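Local structure of ferulic acid esterase, AmCE1/Fae1A (Anaeromyces mucronatus, 5CXX) at residues V35-V48 with E93-P106. The protein probably hydrolyses ferulate esters as a feruloyl esterase of the alpha/beta-hydrolase fold, and binds ferulic acid in its ligand pocket. Numbering follows the deposited sequence.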
loop_
_atom_site.group_PDB
_atom_site.type_symbol
_atom_site.label_atom_id
_atom_site.label_comp_id
_atom_site.label_asym_id
_atom_site.label_seq_id
_atom_site.Cartn_x
_atom_site.Cartn_y
_atom_site.Cartn_z
ATOM N N VAL A 35 7.310 15.027 12.050
ATOM C CA VAL A 35 6.934 15.508 10.724
ATOM C C VAL A 35 5.630 16.313 10.811
ATOM O O VAL A 35 5.560 17.453 10.314
ATOM C CB VAL A 35 6.822 14.321 9.762
ATOM C CG1 VAL A 35 6.108 14.746 8.491
ATOM C CG2 VAL A 35 8.208 13.757 9.438
ATOM N N THR A 36 4.639 15.745 11.467
ATOM C CA THR A 36 3.360 16.501 11.688
ATOM C C THR A 36 3.390 17.370 12.941
ATOM O O THR A 36 2.536 18.239 13.145
ATOM C CB THR A 36 2.157 15.548 11.819
ATOM O OG1 THR A 36 2.368 14.687 12.955
ATOM C CG2 THR A 36 2.034 14.652 10.537
ATOM N N GLU A 37 4.389 17.163 13.775
ATOM C CA GLU A 37 4.500 17.781 15.124
ATOM C C GLU A 37 3.271 17.479 15.972
ATOM O O GLU A 37 2.859 18.298 16.789
ATOM C CB GLU A 37 4.779 19.289 15.042
ATOM C CG GLU A 37 6.068 19.534 14.220
ATOM C CD GLU A 37 6.531 20.978 14.211
ATOM O OE1 GLU A 37 6.164 21.776 15.093
ATOM O OE2 GLU A 37 7.255 21.364 13.255
ATOM N N THR A 38 2.762 16.257 15.842
ATOM C CA THR A 38 1.630 15.819 16.645
ATOM C C THR A 38 1.760 14.343 16.985
ATOM O O THR A 38 2.533 13.624 16.368
ATOM C CB THR A 38 0.295 16.006 15.897
ATOM O OG1 THR A 38 0.329 15.222 14.715
ATOM C CG2 THR A 38 0.062 17.474 15.544
ATOM N N GLU A 39 0.981 13.963 17.995
ATOM C CA GLU A 39 0.755 12.529 18.250
ATOM C C GLU A 39 -0.146 11.923 17.189
ATOM O O GLU A 39 -1.171 12.515 16.818
ATOM C CB GLU A 39 0.124 12.313 19.636
ATOM C CG GLU A 39 0.959 12.801 20.805
ATOM C CD GLU A 39 2.081 11.845 21.229
ATOM O OE1 GLU A 39 2.106 10.689 20.773
ATOM O OE2 GLU A 39 2.940 12.251 22.051
ATOM N N ARG A 40 0.288 10.800 16.627
ATOM C CA ARG A 40 -0.456 10.127 15.569
ATOM C C ARG A 40 -0.757 8.683 15.959
ATOM O O ARG A 40 -0.263 8.191 16.973
ATOM C CB ARG A 40 0.327 10.165 14.255
ATOM C CG ARG A 40 0.965 11.510 13.946
ATOM C CD ARG A 40 1.491 11.553 12.521
ATOM N NE ARG A 40 0.411 11.629 11.541
ATOM C CZ ARG A 40 0.082 10.642 10.714
ATOM N NH1 ARG A 40 0.751 9.497 10.744
ATOM N NH2 ARG A 40 -0.916 10.798 9.855
ATOM N N LYS A 41 -1.569 8.006 15.152
ATOM C CA LYS A 41 -1.917 6.601 15.419
ATOM C C LYS A 41 -1.616 5.729 14.217
ATOM O O LYS A 41 -1.702 6.189 13.069
ATOM C CB LYS A 41 -3.401 6.470 15.739
ATOM C CG LYS A 41 -3.753 7.173 17.176
ATOM C CD LYS A 41 -5.201 6.994 17.601
ATOM C CE LYS A 41 -5.416 7.388 19.071
ATOM N NZ LYS A 41 -4.532 8.510 19.438
ATOM N N MET A 42 -1.267 4.468 14.499
ATOM C CA MET A 42 -1.161 3.457 13.424
ATOM C C MET A 42 -1.581 2.118 14.051
ATOM O O MET A 42 -1.433 1.928 15.263
ATOM C CB MET A 42 0.278 3.307 12.833
ATOM C CG MET A 42 1.329 2.998 13.915
ATOM S SD MET A 42 2.913 3.136 13.022
ATOM C CE MET A 42 4.090 2.904 14.395
ATOM N N ASN A 43 -2.084 1.180 13.224
ATOM C CA ASN A 43 -2.252 -0.184 13.716
ATOM C C ASN A 43 -1.031 -0.995 13.391
ATOM O O ASN A 43 -0.514 -0.974 12.259
ATOM C CB ASN A 43 -3.455 -0.843 13.084
ATOM C CG ASN A 43 -4.750 -0.272 13.638
ATOM O OD1 ASN A 43 -4.980 -0.313 14.846
ATOM N ND2 ASN A 43 -5.584 0.302 12.766
ATOM N N VAL A 44 -0.596 -1.744 14.388
ATOM C CA VAL A 44 0.426 -2.756 14.180
ATOM C C VAL A 44 -0.210 -4.135 14.362
ATOM O O VAL A 44 -0.792 -4.421 15.409
ATOM C CB VAL A 44 1.608 -2.558 15.147
ATOM C CG1 VAL A 44 2.663 -3.682 14.971
ATOM C CG2 VAL A 44 2.264 -1.195 14.869
ATOM N N ILE A 45 -0.021 -4.982 13.359
ATOM C CA ILE A 45 -0.593 -6.337 13.356
ATOM C C ILE A 45 0.582 -7.328 13.358
ATOM O O ILE A 45 1.223 -7.548 12.314
ATOM C CB ILE A 45 -1.493 -6.503 12.141
ATOM C CG1 ILE A 45 -2.635 -5.457 12.133
ATOM C CG2 ILE A 45 -2.012 -7.980 12.082
ATOM C CD1 ILE A 45 -3.148 -5.202 10.644
ATOM N N LEU A 46 0.889 -7.859 14.532
ATOM C CA LEU A 46 1.965 -8.852 14.651
ATOM C C LEU A 46 1.489 -10.211 14.186
ATOM O O LEU A 46 0.331 -10.530 14.342
ATOM C CB LEU A 46 2.438 -8.919 16.099
ATOM C CG LEU A 46 3.013 -7.579 16.597
ATOM C CD1 LEU A 46 3.323 -7.647 18.108
ATOM C CD2 LEU A 46 4.252 -7.041 15.762
ATOM N N PRO A 47 2.400 -11.021 13.634
ATOM C CA PRO A 47 1.984 -12.326 13.120
ATOM C C PRO A 47 1.568 -13.242 14.278
ATOM O O PRO A 47 1.970 -13.049 15.413
ATOM C CB PRO A 47 3.241 -12.849 12.410
ATOM C CG PRO A 47 4.364 -12.211 13.178
ATOM C CD PRO A 47 3.819 -10.762 13.383
ATOM N N VAL A 48 0.747 -14.223 13.955
ATOM C CA VAL A 48 0.376 -15.232 14.931
ATOM C C VAL A 48 1.650 -15.872 15.460
ATOM O O VAL A 48 2.502 -16.268 14.656
ATOM C CB VAL A 48 -0.531 -16.285 14.277
ATOM C CG1 VAL A 48 -0.733 -17.471 15.201
ATOM C CG2 VAL A 48 -1.877 -15.638 13.905
ATOM N N GLU A 93 5.634 -15.331 6.906
ATOM C CA GLU A 93 5.193 -14.610 8.121
ATOM C C GLU A 93 5.623 -13.161 8.078
ATOM O O GLU A 93 6.728 -12.857 7.653
ATOM C CB GLU A 93 5.786 -15.241 9.385
ATOM C CG GLU A 93 5.318 -16.621 9.655
ATOM C CD GLU A 93 5.710 -17.063 11.053
ATOM O OE1 GLU A 93 6.887 -16.895 11.416
ATOM O OE2 GLU A 93 4.842 -17.560 11.784
ATOM N N MET A 94 4.747 -12.253 8.476
ATOM C CA MET A 94 5.111 -10.860 8.347
ATOM C C MET A 94 4.384 -10.030 9.390
ATOM O O MET A 94 3.420 -10.472 9.974
ATOM C CB MET A 94 4.741 -10.306 6.918
ATOM C CG MET A 94 3.244 -10.453 6.645
ATOM S SD MET A 94 2.780 -9.922 4.959
ATOM C CE MET A 94 3.464 -11.305 4.066
ATOM N N ILE A 95 4.876 -8.797 9.572
ATOM C CA ILE A 95 4.191 -7.755 10.365
ATOM C C ILE A 95 3.452 -6.829 9.396
ATOM O O ILE A 95 4.039 -6.451 8.365
ATOM C CB ILE A 95 5.233 -6.949 11.153
ATOM C CG1 ILE A 95 5.889 -7.856 12.260
ATOM C CG2 ILE A 95 4.581 -5.719 11.779
ATOM C CD1 ILE A 95 7.105 -7.168 12.879
ATOM N N ILE A 96 2.200 -6.492 9.683
ATOM C CA ILE A 96 1.445 -5.574 8.828
ATOM C C ILE A 96 1.207 -4.286 9.623
ATOM O O ILE A 96 0.775 -4.327 10.793
ATOM C CB ILE A 96 0.072 -6.190 8.456
ATOM C CG1 ILE A 96 0.247 -7.529 7.696
ATOM C CG2 ILE A 96 -0.761 -5.157 7.555
ATOM C CD1 ILE A 96 -1.137 -8.226 7.658
ATOM N N VAL A 97 1.539 -3.149 9.013
ATOM C CA VAL A 97 1.319 -1.832 9.643
ATOM C C VAL A 97 0.305 -1.050 8.819
ATOM O O VAL A 97 0.462 -0.919 7.605
ATOM C CB VAL A 97 2.660 -1.061 9.756
ATOM C CG1 VAL A 97 2.439 0.389 10.350
ATOM C CG2 VAL A 97 3.685 -1.863 10.635
ATOM N N LEU A 98 -0.723 -0.535 9.482
ATOM C CA LEU A 98 -1.746 0.325 8.816
ATOM C C LEU A 98 -1.576 1.738 9.364
ATOM O O LEU A 98 -2.042 2.067 10.477
ATOM C CB LEU A 98 -3.172 -0.152 9.086
ATOM C CG LEU A 98 -3.438 -1.645 8.893
ATOM C CD1 LEU A 98 -4.941 -1.934 9.147
ATOM C CD2 LEU A 98 -2.999 -2.067 7.472
ATOM N N PRO A 99 -0.892 2.607 8.616
ATOM C CA PRO A 99 -0.722 3.991 9.086
ATOM C C PRO A 99 -1.984 4.826 8.852
ATOM O O PRO A 99 -2.881 4.454 8.110
ATOM C CB PRO A 99 0.406 4.552 8.210
ATOM C CG PRO A 99 1.102 3.287 7.631
ATOM C CD PRO A 99 -0.084 2.331 7.404
ATOM N N ASP A 100 -1.980 5.977 9.538
ATOM C CA ASP A 100 -2.810 7.107 9.104
ATOM C C ASP A 100 -2.005 7.881 8.077
ATOM O O ASP A 100 -0.909 8.389 8.393
ATOM C CB ASP A 100 -3.133 7.955 10.347
ATOM C CG ASP A 100 -3.880 9.243 10.010
ATOM O OD1 ASP A 100 -4.104 9.531 8.808
ATOM O OD2 ASP A 100 -4.242 9.945 11.016
ATOM N N VAL A 101 -2.445 7.849 6.824
ATOM C CA VAL A 101 -1.632 8.343 5.705
ATOM C C VAL A 101 -1.727 9.869 5.557
ATOM O O VAL A 101 -0.894 10.475 4.879
ATOM C CB VAL A 101 -2.086 7.675 4.374
ATOM C CG1 VAL A 101 -1.126 8.047 3.179
ATOM C CG2 VAL A 101 -2.085 6.171 4.617
ATOM N N TYR A 102 -2.693 10.480 6.246
ATOM C CA TYR A 102 -2.846 11.947 6.078
ATOM C C TYR A 102 -1.944 12.617 7.103
ATOM O O TYR A 102 -2.266 12.719 8.295
ATOM C CB TYR A 102 -4.319 12.364 6.260
ATOM C CG TYR A 102 -4.489 13.873 6.091
ATOM C CD1 TYR A 102 -4.058 14.488 4.894
ATOM C CD2 TYR A 102 -5.010 14.663 7.123
ATOM C CE1 TYR A 102 -4.149 15.862 4.764
ATOM C CE2 TYR A 102 -5.122 16.069 6.983
ATOM C CZ TYR A 102 -4.683 16.651 5.814
ATOM O OH TYR A 102 -4.811 17.994 5.688
ATOM N N ALA A 103 -0.770 13.073 6.625
ATOM C CA ALA A 103 0.270 13.588 7.520
ATOM C C ALA A 103 0.712 14.995 7.152
ATOM O O ALA A 103 1.850 15.225 6.779
ATOM C CB ALA A 103 1.497 12.603 7.468
ATOM N N PRO A 104 -0.168 15.978 7.256
ATOM C CA PRO A 104 0.168 17.358 6.888
ATOM C C PRO A 104 1.161 17.994 7.844
ATOM O O PRO A 104 1.113 17.776 9.087
ATOM C CB PRO A 104 -1.215 18.097 7.000
ATOM C CG PRO A 104 -1.912 17.281 8.144
ATOM C CD PRO A 104 -1.537 15.828 7.786
ATOM N N LYS A 105 2.027 18.852 7.284
ATOM C CA LYS A 105 2.862 19.760 8.072
ATOM C C LYS A 105 1.962 20.678 8.915
ATOM O O LYS A 105 0.911 21.038 8.421
ATOM C CB LYS A 105 3.713 20.602 7.128
ATOM C CG LYS A 105 4.614 19.746 6.211
ATOM C CD LYS A 105 5.438 20.705 5.315
ATOM C CE LYS A 105 6.894 20.221 5.147
ATOM N NZ LYS A 105 7.042 18.968 4.339
ATOM N N PRO A 106 2.383 21.134 10.098
ATOM C CA PRO A 106 1.513 22.102 10.816
ATOM C C PRO A 106 1.194 23.325 10.010
ATOM O O PRO A 106 2.051 23.841 9.254
ATOM C CB PRO A 106 2.338 22.530 12.045
ATOM C CG PRO A 106 3.263 21.423 12.231
ATOM C CD PRO A 106 3.544 20.737 10.917
HETATM O O HOH W 1 0.292 18.548 11.557
HETATM O O HOH W 2 -1.587 13.706 11.429
HETATM O O HOH W 3 0.386 6.437 11.232
HETATM O O HOH W 4 -3.019 9.871 13.401
HETATM O O HOH W 5 0.876 -9.869 10.801
#
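The guanidinium of R40 meets the turn after strand 95-99 with its edge: D100 O lies almost in its plane, Y102 O is tilted 18° from it, CB of A103 covers one face toward the rim, and a water sits over the centre of the opposite face. This is where an antiparallel pair of the alpha/beta-hydrolase sheet separates, strand 38-45 being hydrogen-bonded between strands 26-33 and 95-99. NH1 and NH2 converge end-on on D100 O: NH1 comes in the carbonyl plane on a lone pair at 3.1 Å, whereas NH2 stands above that plane. NH2 also reaches Y102 O at 2.8 Å, and a looser salt bridge to D100 OD1 accompanies these bonds. A bend at chi3 (72°) turns the guanidinium toward the turn, while Y31 OH binds NH1 from strand 26-33. D100 OD1 in addition accepts from Y102 N, closing an Asx turn. Without the guanidinium, as with an alanine here, the carbonyls of D100 and Y102 would probably lose their charged donor and the D100 carboxylate its counter-charge. Next to it, K41 O and D100 N no longer pair directly but are joined by a water.

Farther along, N43 with L98 and I45 with I96 are hydrogen-bonded pairs. Their side chains share one face, where CD1 of I45 lies 3.9 Å from CG2 of I96 and 4.0 Å from CG of L98. On the other face, SD of M42 lies 3.9 Å from CG1 of V97. Beyond the paired strands another water bridges I45 O and M94 O, and P47 crosses I95 at a slant, its CD 3.7 Å from I95 CG1.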